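Local coordinates for SusD superfamily protein (Bacteroides fragilis, PDB 3L22) that probably binds glycans at the outer membrane, as a SusD-family protein, and binds zinc ions, at residues Ala79-Thr84 with Tyr424-Pro429; Asp144-Pro149 with Met163-Val168. All coordinates share one frame; numbering follows the deposited sequence. Where two conformers were deposited one is given.

Contact 1 of 2, residues Ala79-Thr84 with Tyr424-Pro429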
ATOM      1  N   ALA A  79      -8.841  -2.920  17.739  1.00 16.02           N
ATOM      2  CA  ALA A  79      -7.627  -3.738  17.587  1.00 16.18           C
ATOM      3  C   ALA A  79      -6.788  -3.320  16.388  1.00 15.05           C
ATOM      4  O   ALA A  79      -5.563  -3.255  16.480  1.00 14.35           O
ATOM      5  CB  ALA A  79      -7.980  -5.238  17.523  1.00 15.55           C
ATOM      6  N   GLU A  80      -7.434  -3.040  15.261  1.00 14.46           N
ATOM      7  CA  GLU A  80      -6.681  -2.710  14.049  1.00 14.49           C
ATOM      8  C   GLU A  80      -5.959  -1.349  14.163  1.00 14.44           C
ATOM      9  O   GLU A  80      -4.909  -1.148  13.547  1.00 14.71           O
ATOM     10  CB  GLU A  80      -7.542  -2.785  12.779  1.00 14.33           C
ATOM     11  CG  GLU A  80      -8.738  -1.836  12.690  1.00 15.63           C
ATOM     12  CD  GLU A  80     -10.050  -2.507  13.135  1.00 16.23           C
ATOM     13  OE1 GLU A  80     -10.038  -3.216  14.179  1.00 14.13           O
ATOM     14  OE2 GLU A  80     -11.078  -2.301  12.450  1.00 14.55           O
ATOM     15  N   ASN A  81      -6.513  -0.445  14.970  1.00 13.17           N
ATOM     16  CA  ASN A  81      -5.892   0.837  15.246  1.00 13.68           C
ATOM     17  C   ASN A  81      -4.663   0.673  16.166  1.00 13.75           C
ATOM     18  O   ASN A  81      -3.585   1.086  15.825  1.00 13.99           O
ATOM     19  CB  ASN A  81      -6.966   1.791  15.813  1.00 13.29           C
ATOM     20  CG  ASN A  81      -6.510   3.250  15.894  1.00 13.27           C
ATOM     21  OD1 ASN A  81      -5.355   3.598  15.568  1.00 12.95           O
ATOM     22  ND2 ASN A  81      -7.437   4.126  16.354  1.00 11.00           N
ATOM     23  N   ALA A  82      -4.833   0.007  17.300  1.00 14.38           N
ATOM     24  CA  ALA A  82      -3.753  -0.267  18.222  1.00 14.07           C
ATOM     25  C   ALA A  82      -2.632  -1.080  17.563  1.00 14.78           C
ATOM     26  O   ALA A  82      -1.434  -0.771  17.724  1.00 14.43           O
ATOM     27  CB  ALA A  82      -4.302  -1.012  19.456  1.00 14.23           C
ATOM     28  N   ASP A  83      -3.010  -2.087  16.795  1.00 14.39           N
ATOM     29  CA  ASP A  83      -2.017  -2.928  16.149  1.00 15.65           C
ATOM     30  C   ASP A  83      -1.260  -2.209  15.042  1.00 14.81           C
ATOM     31  O   ASP A  83      -0.054  -2.336  14.974  1.00 13.88           O
ATOM     32  CB  ASP A  83      -2.626  -4.190  15.565  1.00 16.41           C
ATOM     33  CG  ASP A  83      -3.207  -5.149  16.643  1.00 19.31           C
ATOM     34  OD1 ASP A  83      -2.967  -4.976  17.864  1.00 24.38           O
ATOM     35  OD2 ASP A  83      -3.949  -6.066  16.213  1.00 23.31           O
ATOM     36  N   THR A  84      -1.958  -1.469  14.182  1.00 14.94           N
ATOM     37  CA  THR A  84      -1.279  -0.750  13.126  1.00 14.79           C
ATOM     38  C   THR A  84      -0.263   0.214  13.724  1.00 15.15           C
ATOM     39  O   THR A  84       0.887   0.273  13.287  1.00 15.51           O
ATOM     40  CB  THR A  84      -2.269   0.025  12.247  1.00 15.84           C
ATOM     41  OG1 THR A  84      -3.159  -0.910  11.614  1.00 14.92           O
ATOM     42  CG2 THR A  84      -1.500   0.870  11.202  1.00 13.42           C
ATOM     43  N   TYR A 424     -13.663  10.226   8.845  1.00 15.31           N
ATOM     44  CA  TYR A 424     -12.858  10.155   7.635  1.00 15.05           C
ATOM     45  C   TYR A 424     -11.476   9.555   7.937  1.00 15.33           C
ATOM     46  O   TYR A 424     -10.892   8.841   7.093  1.00 15.55           O
ATOM     47  CB  TYR A 424     -12.676  11.539   7.024  1.00 15.50           C
ATOM     48  CG  TYR A 424     -12.226  11.560   5.565  1.00 14.36           C
ATOM     49  CD1 TYR A 424     -13.087  11.184   4.557  1.00 15.12           C
ATOM     50  CD2 TYR A 424     -10.982  12.029   5.196  1.00 15.46           C
ATOM     51  CE1 TYR A 424     -12.725  11.248   3.246  1.00 15.39           C
ATOM     52  CE2 TYR A 424     -10.611  12.102   3.836  1.00 15.75           C
ATOM     53  CZ  TYR A 424     -11.480  11.683   2.879  1.00 13.59           C
ATOM     54  OH  TYR A 424     -11.149  11.757   1.549  1.00 12.89           O
ATOM     55  N   THR A 425     -10.959   9.874   9.121  1.00 14.93           N
ATOM     56  CA  THR A 425      -9.662   9.425   9.556  1.00 15.18           C
ATOM     57  C   THR A 425      -9.817   8.539  10.797  1.00 15.55           C
ATOM     58  O   THR A 425     -10.872   8.492  11.420  1.00 15.83           O
ATOM     59  CB  THR A 425      -8.780  10.607   9.923  1.00 14.63           C
ATOM     60  OG1 THR A 425      -9.367  11.285  11.040  1.00 14.68           O
ATOM     61  CG2 THR A 425      -8.593  11.570   8.725  1.00 13.54           C
ATOM     62  N   TRP A 426      -8.743   7.829  11.114  1.00 14.53           N
ATOM     63  CA  TRP A 426      -8.628   7.092  12.341  1.00 14.31           C
ATOM     64  C   TRP A 426      -8.132   8.058  13.430  1.00 14.34           C
ATOM     65  O   TRP A 426      -7.304   8.924  13.149  1.00 13.87           O
ATOM     66  CB  TRP A 426      -7.602   5.976  12.151  1.00 14.45           C
ATOM     67  CG  TRP A 426      -8.096   4.751  11.458  1.00 11.45           C
ATOM     68  CD1 TRP A 426      -9.278   4.582  10.780  1.00 13.76           C
ATOM     69  CD2 TRP A 426      -7.427   3.500  11.411  1.00 10.13           C
ATOM     70  NE1 TRP A 426      -9.371   3.290  10.315  1.00 12.33           N
ATOM     71  CE2 TRP A 426      -8.252   2.603  10.704  1.00 11.97           C
ATOM     72  CE3 TRP A 426      -6.218   3.033  11.934  1.00 12.64           C
ATOM     73  CZ2 TRP A 426      -7.882   1.275  10.466  1.00 12.73           C
ATOM     74  CZ3 TRP A 426      -5.852   1.681  11.693  1.00 12.68           C
ATOM     75  CH2 TRP A 426      -6.679   0.840  10.981  1.00 12.75           C
ATOM     76  N   PRO A 427      -8.632   7.926  14.652  1.00 14.04           N
ATOM     77  CA  PRO A 427      -8.107   8.761  15.719  1.00 14.61           C
ATOM     78  C   PRO A 427      -6.822   8.147  16.282  1.00 14.45           C
ATOM     79  O   PRO A 427      -6.611   6.934  16.176  1.00 14.72           O
ATOM     80  CB  PRO A 427      -9.225   8.720  16.759  1.00 15.21           C
ATOM     81  CG  PRO A 427      -9.797   7.301  16.595  1.00 15.58           C
ATOM     82  CD  PRO A 427      -9.725   7.045  15.117  1.00 14.70           C
ATOM     83  N   ILE A 428      -5.975   8.981  16.881  1.00 14.77           N
ATOM     84  CA  ILE A 428      -4.785   8.513  17.549  1.00 15.02           C
ATOM     85  C   ILE A 428      -5.213   7.505  18.629  1.00 14.84           C
ATOM     86  O   ILE A 428      -6.084   7.820  19.418  1.00 13.47           O
ATOM     87  CB  ILE A 428      -3.977   9.659  18.207  1.00 15.88           C
ATOM     88  CG1 ILE A 428      -3.505  10.692  17.160  1.00 16.01           C
ATOM     89  CG2 ILE A 428      -2.792   9.057  18.990  1.00 15.24           C
ATOM     90  CD1 ILE A 428      -2.676  10.128  15.996  1.00 12.04           C
ATOM     91  N   PRO A 429      -4.625   6.277  18.636  1.00 14.20           N
ATOM     92  CA  PRO A 429      -5.173   5.232  19.510  1.00 14.75           C
ATOM     93  C   PRO A 429      -4.841   5.394  20.966  1.00 13.88           C
ATOM     94  O   PRO A 429      -3.847   6.021  21.306  1.00 13.88           O
ATOM     95  CB  PRO A 429      -4.516   3.937  18.993  1.00 14.93           C
ATOM     96  CG  PRO A 429      -3.251   4.425  18.369  1.00 15.42           C
ATOM     97  CD  PRO A 429      -3.650   5.716  17.696  1.00 14.92           C
TER
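With CG anti to its backbone N (chi1 -169°), N81 sends its amide from the first turns of helix 79-103 to the loop 424-429, while chi1 -80° starts the W426 side chain beside its backbone N, and the benzene half of the indole reaches E80, N81 and T84. The ND2 of N81 donates to P427 O at 2.9 Å, a nearly straight bond (N-H...O 166°) whose acceptor lies close to the amide plane. ND2 also bonds G75 O, and OD1 bonds the hydroxyl of Y135, so both ends of the buried amide are satisfied and its rotation is fixed. An asparagine suits the place because its short, flat amide can donate and accept at once. N81 OD1 also rests on the ring of P429, 3.5 Å from CD.

The helix belongs to the N-terminal part of a largely helical SusD fold, whereas the loop, near the C-terminus, leads into helix 430-435; the contact closes a loop of more than 300 residues. The six-membered ring of W426 meets the first turn through its outer atoms: CZ3 is 3.5 Å from E80 O and 3.7 Å from N81 CA. E80 CG meets W426 CH2 at 3.8 Å, its carboxylate turned elsewhere, to T69; tryptophan offers this methylene and the helix backbone a broad apolar surface. T84 OG1 lies in plane at the ring edge, 3.7 Å from W426 CZ3. Threonine's short beta-hydroxyl can return to the carbonyl one turn back: T84 OG1 donates to E80 O at 2.6 Å, E80 O accepts the T84 backbone N-H too, and OG1 also hydrogen-bonds S45 OG.

Contact 2 of 2, residues Asp144-Pro149 with Met163-Val168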
ATOM      1  N   ASP A 144      -1.602  21.226   6.517  1.00 15.24           N
ATOM      2  CA  ASP A 144      -1.209  21.403   7.921  1.00 15.54           C
ATOM      3  C   ASP A 144      -1.969  20.484   8.913  1.00 14.78           C
ATOM      4  O   ASP A 144      -1.858  20.641  10.134  1.00 14.55           O
ATOM      5  CB  ASP A 144      -1.347  22.881   8.287  1.00 16.75           C
ATOM      6  CG  ASP A 144      -0.435  23.783   7.426  1.00 19.71           C
ATOM      7  OD1 ASP A 144       0.724  23.398   7.076  1.00 26.38           O
ATOM      8  OD2 ASP A 144      -0.896  24.874   7.069  1.00 27.52           O
ATOM      9  N   ALA A 145      -2.756  19.552   8.409  1.00 13.79           N
ATOM     10  CA  ALA A 145      -3.469  18.634   9.280  1.00 14.36           C
ATOM     11  C   ALA A 145      -2.480  17.794  10.092  1.00 14.43           C
ATOM     12  O   ALA A 145      -1.466  17.327   9.557  1.00 13.91           O
ATOM     13  CB  ALA A 145      -4.386  17.709   8.461  1.00 13.01           C
ATOM     14  N   LYS A 146      -2.782  17.598  11.374  1.00 14.68           N
ATOM     15  CA  LYS A 146      -1.879  16.827  12.240  1.00 15.81           C
ATOM     16  C   LYS A 146      -1.941  15.350  11.904  1.00 14.78           C
ATOM     17  O   LYS A 146      -3.023  14.798  11.735  1.00 13.50           O
ATOM     18  CB  LYS A 146      -2.203  17.022  13.724  1.00 16.23           C
ATOM     19  CG  LYS A 146      -1.880  18.423  14.226  1.00 19.35           C
ATOM     20  CD  LYS A 146      -2.263  18.504  15.671  1.00 25.31           C
ATOM     21  CE  LYS A 146      -1.998  19.891  16.275  1.00 28.58           C
ATOM     22  NZ  LYS A 146      -1.915  19.780  17.780  1.00 31.98           N
ATOM     23  N   SER A 147      -0.771  14.725  11.824  1.00 14.97           N
ATOM     24  CA  SER A 147      -0.669  13.323  11.490  1.00 14.92           C
ATOM     25  C   SER A 147      -0.175  12.541  12.694  1.00 15.28           C
ATOM     26  O   SER A 147      -0.984  12.210  13.556  1.00 15.57           O
ATOM     27  CB  SER A 147       0.191  13.142  10.241  1.00 15.20           C
ATOM     28  OG  SER A 147       0.359  11.769   9.924  1.00 14.99           O
ATOM     29  N   VAL A 148       1.129  12.257  12.780  1.00 15.16           N
ATOM     30  CA  VAL A 148       1.653  11.316  13.771  1.00 13.50           C
ATOM     31  C   VAL A 148       3.002  11.855  14.291  1.00 14.61           C
ATOM     32  O   VAL A 148       3.613  12.688  13.636  1.00 14.39           O
ATOM     33  CB  VAL A 148       1.813   9.903  13.176  1.00 13.49           C
ATOM     34  CG1 VAL A 148       0.455   9.317  12.651  1.00 10.23           C
ATOM     35  CG2 VAL A 148       2.904   9.851  12.096  1.00 11.73           C
ATOM     36  N   PRO A 149       3.466  11.398  15.480  1.00 15.18           N
ATOM     37  CA  PRO A 149       4.822  11.737  15.934  1.00 15.63           C
ATOM     38  C   PRO A 149       5.897  11.214  15.009  1.00 16.65           C
ATOM     39  O   PRO A 149       5.847  10.028  14.610  1.00 16.88           O
ATOM     40  CB  PRO A 149       4.931  11.023  17.280  1.00 16.34           C
ATOM     41  CG  PRO A 149       3.462  10.810  17.718  1.00 15.96           C
ATOM     42  CD  PRO A 149       2.736  10.593  16.474  1.00 15.30           C
HETATM   43  N   MSE A 163       5.795  13.555  22.577  1.00 22.35           N
HETATM   44  CA  MSE A 163       6.130  14.181  21.304  1.00 21.25           C
HETATM   45  C   MSE A 163       4.867  14.626  20.566  1.00 20.48           C
HETATM   46  O   MSE A 163       3.929  13.836  20.417  1.00 19.09           O
HETATM   47  CB  MSE A 163       6.902  13.222  20.391  1.00 21.83           C
HETATM   48  CG  MSE A 163       7.565  13.933  19.244  1.00 22.12           C
HETATM   49 SE   MSE A 163       8.500  12.724  18.085  0.75 27.35          SE
HETATM   50  CE  MSE A 163      10.077  12.406  19.174  1.00 22.16           C
ATOM     51  N   PRO A 164       4.851  15.875  20.066  1.00 19.45           N
ATOM     52  CA  PRO A 164       3.709  16.285  19.287  1.00 18.51           C
ATOM     53  C   PRO A 164       3.660  15.594  17.942  1.00 17.88           C
ATOM     54  O   PRO A 164       4.663  15.035  17.467  1.00 16.54           O
ATOM     55  CB  PRO A 164       3.911  17.796  19.085  1.00 18.86           C
ATOM     56  CG  PRO A 164       5.152  18.162  19.763  1.00 19.11           C
ATOM     57  CD  PRO A 164       5.865  16.937  20.167  1.00 19.81           C
ATOM     58  N   ARG A 165       2.468  15.656  17.345  1.00 17.18           N
ATOM     59  CA  ARG A 165       2.228  15.127  16.020  0.60 17.06           C
ATOM     60  C   ARG A 165       2.827  16.102  15.002  1.00 16.90           C
ATOM     61  O   ARG A 165       2.688  17.302  15.161  1.00 16.94           O
ATOM     62  CB  ARG A 165       0.721  14.965  15.783  0.60 17.26           C
ATOM     63  CG  ARG A 165       0.006  14.086  16.830  0.60 16.99           C
ATOM     64  CD  ARG A 165      -1.519  14.259  16.792  0.60 16.08           C
ATOM     65  NE  ARG A 165      -2.069  13.666  15.569  0.60 15.68           N
ATOM     66  CZ  ARG A 165      -3.343  13.737  15.182  0.60 13.09           C
ATOM     67  NH1 ARG A 165      -4.220  14.371  15.948  0.60 12.39           N
ATOM     68  NH2 ARG A 165      -3.730  13.154  14.023  0.60  7.99           N
ATOM     69  N   SER A 166       3.512  15.575  13.985  1.00 15.98           N
ATOM     70  CA  SER A 166       3.884  16.356  12.816  1.00 15.31           C
ATOM     71  C   SER A 166       2.701  16.438  11.870  1.00 15.25           C
ATOM     72  O   SER A 166       1.746  15.664  12.007  1.00 14.96           O
ATOM     73  CB  SER A 166       5.056  15.696  12.107  1.00 15.48           C
ATOM     74  OG  SER A 166       6.218  15.876  12.889  1.00 14.29           O
ATOM     75  N   THR A 167       2.762  17.367  10.915  1.00 14.03           N
ATOM     76  CA  THR A 167       1.687  17.534   9.948  1.00 13.37           C
ATOM     77  C   THR A 167       1.774  16.470   8.818  1.00 13.49           C
ATOM     78  O   THR A 167       2.827  15.886   8.602  1.00 13.44           O
ATOM     79  CB  THR A 167       1.687  18.925   9.334  1.00 12.85           C
ATOM     80  OG1 THR A 167       2.826  19.069   8.489  1.00 13.21           O
ATOM     81  CG2 THR A 167       1.669  20.081  10.427  1.00 11.44           C
ATOM     82  N   VAL A 168       0.673  16.246   8.109  1.00 12.99           N
ATOM     83  CA  VAL A 168       0.650  15.391   6.920  1.00 12.53           C
ATOM     84  C   VAL A 168       1.743  15.821   5.915  1.00 13.26           C
ATOM     85  O   VAL A 168       2.466  14.962   5.391  1.00 12.22           O
ATOM     86  CB  VAL A 168      -0.765  15.283   6.316  1.00 12.30           C
ATOM     87  CG1 VAL A 168      -1.317  16.667   5.808  1.00 11.37           C
ATOM     88  CG2 VAL A 168      -0.855  14.192   5.208  1.00 11.23           C
TER
HETATM   89  O   HOH W   1       3.053  21.576   7.547  1.00 25.26           O
HETATM   90  O   HOH W   2       0.144  17.239  18.330  1.00 24.25           O
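Residues 144-149 and 163-168 pair through their backbones, roughly antiparallel, as two irregular segments of the long connection between helices 113-131 and 168-178. A single beta bridge joins K146 to T167, and next to it a classic beta bulge sets S147 and V148 both against S166. The bulge shows in the bonding: S147 N donates to S166 O at 2.7 Å, and S166 N donates to V148 O at 2.9 Å. Beyond the bridge, V168 N reaches A145 O at 2.8 Å, tying the start of helix 168-178 to the other segment. T167 is the N-cap of that helix, its side chain capping a backbone N of the first turn, and T167 N donates to Q170 OE1.

R165 turns its guanidinium edge to S147 O. In the conformer described, one of two deposited, a bend at chi3 (70°) turns NE toward that oxygen, and NE and NH2 grip S147 O side-on at 2.7 and 2.9 Å, with the oxygen in the guanidinium plane; this grip may not be constant. K146 CB sits 3.7 Å above the centre of one guanidinium face, and the extended lysine chain carries NZ away to K441 O. Proline suits position 149, which passes no N-H across the pairing and instead packs its CB against the selenium of M163, present as selenomethionine. At the exposed end, a water bridges the segments, donating to D144 OD1 and lying 2.7 Å from T167 OG1.

How the contacts relate
Contact 1 is buried and joins parts of the chain far apart in sequence, whereas contact 2 is only partly buried, more local, and nested within the loop that contact 1 closes. Their chemistry follows: the deeper one relies on an indole, proline rings and one hydrogen bond from a side-chain amide, while the outer one is built of backbone hydrogen bonds, an arginine and a water bridge between D144 and T167. Their centres are about 15 Å apart, yet they touch, I428 CD1 lying 3.6 Å from S147 O. Helix 79-103, which supplies one side of contact 1, also packs on contact 2: W85 touches I428 and P429 of the first and V148 and P149 of the second.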